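Local coordinates for protein AvrRxo1-ORF2 (Xanthomonas oryzae pv. oryzicola, PDB 4Z8Q) that binds the type III effector AvrRxo1-ORF1 and probably acts as its chaperone or antitoxin-like partner, at residues K40-L45 and M73-Y78. Numbering follows the deposited sequence.
Sequences KERFDL and MYYVEY
Lys40 lies across one face of the Tyr74 ring and reaches the backbone at the end of helix 63-77. Its NZ sits almost on the ring normal, 4.0 Å from the centroid, in a cation-pi contact, and CE makes a CH-pi contact with the same face. NZ then donates to Tyr74 O at 2.6 Å, from above the carbonyl plane. A second hydrogen bond, to Val81 O, and a weak one to a water held by Tyr75 O also grip this buried ammonium.

The two tyrosine hydroxyls bind the loop backbone. Tyr74 OH donates to Glu41 O at 2.7 Å, tilted 30° from the carbonyl plane. Tyr75 OH accepts from Phe43 N at 2.9 Å, a fairly straight bond (160°). A second water joins Tyr75 OH to Lys40 O.

Phe43 packs beside both rings. With chi1 at -176° its ring swings out opposite its own N, the atom bonded to Tyr75, and lies obliquely against Tyr74, with CD1 3.6 Å from CD2 of Tyr74. Phe43 CB touches Tyr75 CE2. The Glu41 carboxylate turns elsewhere, to Leu84 N.

The contact ties an irregular loop after helix 6-38 to the C-terminal end of helix 63-77, through side chains bonded to backbone in both directions. Leu28, Leu32 and Ala35 of helix 6-38 pack on Tyr75, while Leu84 and Phe87 of helix 84-95 meet Tyr74.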
# COMPACT_ATOMS: atom_id res chain seq x y z
N LYS B 40 10.13 -21.71 -10.75
CA LYS B 40 9.73 -22.21 -9.44
C LYS B 40 8.91 -23.47 -9.63
O LYS B 40 8.06 -23.54 -10.53
CB LYS B 40 8.92 -21.13 -8.70
CG LYS B 40 8.11 -21.59 -7.49
CD LYS B 40 7.62 -20.33 -6.75
CE LYS B 40 6.64 -20.65 -5.64
NZ LYS B 40 6.87 -19.75 -4.46
N GLU B 41 9.18 -24.48 -8.81
CA GLU B 41 8.52 -25.78 -8.96
C GLU B 41 7.01 -25.64 -8.88
O GLU B 41 6.51 -24.87 -8.05
CB GLU B 41 9.03 -26.75 -7.88
CG GLU B 41 8.30 -28.08 -7.85
CD GLU B 41 8.81 -29.00 -6.77
OE1 GLU B 41 9.78 -28.62 -6.06
OE2 GLU B 41 8.25 -30.11 -6.63
N ARG B 42 6.29 -26.33 -9.75
CA ARG B 42 4.84 -26.27 -9.76
C ARG B 42 4.29 -26.80 -8.44
O ARG B 42 4.75 -27.83 -7.93
CB ARG B 42 4.26 -27.11 -10.92
CG ARG B 42 2.74 -27.26 -10.88
CD ARG B 42 2.20 -28.25 -11.94
NE ARG B 42 2.27 -29.65 -11.51
CZ ARG B 42 1.24 -30.36 -11.05
NH1 ARG B 42 0.04 -29.81 -10.95
NH2 ARG B 42 1.41 -31.63 -10.69
N PHE B 43 3.32 -26.09 -7.88
CA PHE B 43 2.70 -26.55 -6.64
C PHE B 43 1.91 -27.83 -6.85
O PHE B 43 1.06 -27.90 -7.74
CB PHE B 43 1.79 -25.50 -6.03
CG PHE B 43 1.21 -25.91 -4.71
CD1 PHE B 43 1.97 -25.84 -3.55
CD2 PHE B 43 -0.09 -26.40 -4.62
CE1 PHE B 43 1.45 -26.24 -2.33
CE2 PHE B 43 -0.62 -26.80 -3.40
CZ PHE B 43 0.15 -26.71 -2.26
N ASP B 44 2.17 -28.81 -5.99
CA ASP B 44 1.46 -30.08 -6.00
C ASP B 44 1.08 -30.53 -4.58
O ASP B 44 1.93 -31.00 -3.82
CB ASP B 44 2.32 -31.14 -6.70
CG ASP B 44 1.53 -32.39 -7.04
OD1 ASP B 44 0.29 -32.39 -6.87
OD2 ASP B 44 2.17 -33.37 -7.49
N LEU B 45 -0.20 -30.37 -4.23
CA LEU B 45 -0.68 -30.69 -2.89
C LEU B 45 -0.35 -32.13 -2.49
O LEU B 45 0.27 -32.37 -1.45
CB LEU B 45 -2.20 -30.48 -2.80
CG LEU B 45 -2.83 -30.78 -1.43
CD1 LEU B 45 -2.24 -29.89 -0.35
CD2 LEU B 45 -4.34 -30.62 -1.47
N MSE B 73 -0.38 -19.76 -0.39
CA MSE B 73 0.72 -19.37 0.48
C MSE B 73 2.06 -19.58 -0.23
O MSE B 73 2.94 -18.74 -0.19
CB MSE B 73 0.66 -20.19 1.76
CG MSE B 73 1.75 -19.88 2.74
SE MSE B 73 1.69 -21.16 4.25
CE MSE B 73 -0.20 -21.02 4.51
N TYR B 74 2.18 -20.72 -0.91
CA TYR B 74 3.39 -21.07 -1.67
C TYR B 74 3.75 -20.00 -2.71
O TYR B 74 4.92 -19.59 -2.82
CB TYR B 74 3.17 -22.45 -2.34
CG TYR B 74 4.31 -22.98 -3.20
CD1 TYR B 74 5.55 -23.28 -2.64
CD2 TYR B 74 4.13 -23.19 -4.56
CE1 TYR B 74 6.59 -23.77 -3.42
CE2 TYR B 74 5.16 -23.68 -5.35
CZ TYR B 74 6.39 -23.97 -4.77
OH TYR B 74 7.42 -24.45 -5.54
N TYR B 75 2.76 -19.55 -3.47
CA TYR B 75 3.03 -18.61 -4.55
C TYR B 75 3.03 -17.15 -4.11
O TYR B 75 3.86 -16.36 -4.55
CB TYR B 75 2.01 -18.78 -5.69
CG TYR B 75 2.26 -20.01 -6.53
CD1 TYR B 75 3.44 -20.14 -7.25
CD2 TYR B 75 1.32 -21.03 -6.61
CE1 TYR B 75 3.70 -21.28 -8.02
CE2 TYR B 75 1.55 -22.16 -7.38
CZ TYR B 75 2.75 -22.28 -8.09
OH TYR B 75 2.98 -23.39 -8.86
N VAL B 76 2.05 -16.81 -3.27
CA VAL B 76 1.80 -15.41 -2.96
C VAL B 76 2.65 -14.95 -1.79
O VAL B 76 3.28 -13.91 -1.87
CB VAL B 76 0.30 -15.16 -2.72
CG1 VAL B 76 0.07 -13.74 -2.30
CG2 VAL B 76 -0.50 -15.44 -3.98
N GLU B 77 2.72 -15.76 -0.73
CA GLU B 77 3.48 -15.39 0.47
C GLU B 77 4.96 -15.77 0.44
O GLU B 77 5.77 -15.17 1.14
CB GLU B 77 2.86 -16.02 1.73
CG GLU B 77 1.45 -15.55 2.08
CD GLU B 77 0.99 -16.13 3.40
OE1 GLU B 77 -0.09 -16.75 3.46
OE2 GLU B 77 1.74 -15.98 4.40
N TYR B 78 5.33 -16.79 -0.33
CA TYR B 78 6.74 -17.19 -0.36
C TYR B 78 7.28 -17.28 -1.79
O TYR B 78 7.79 -18.34 -2.21
CB TYR B 78 6.97 -18.50 0.42
CG TYR B 78 6.59 -18.39 1.89
CD1 TYR B 78 7.48 -17.87 2.83
CD2 TYR B 78 5.34 -18.78 2.34
CE1 TYR B 78 7.13 -17.75 4.18
CE2 TYR B 78 4.98 -18.66 3.68
CZ TYR B 78 5.88 -18.15 4.59
OH TYR B 78 5.51 -18.03 5.91
O HOH W 1 5.53 -17.47 -6.33
O HOH W 2 5.27 -22.63 -10.52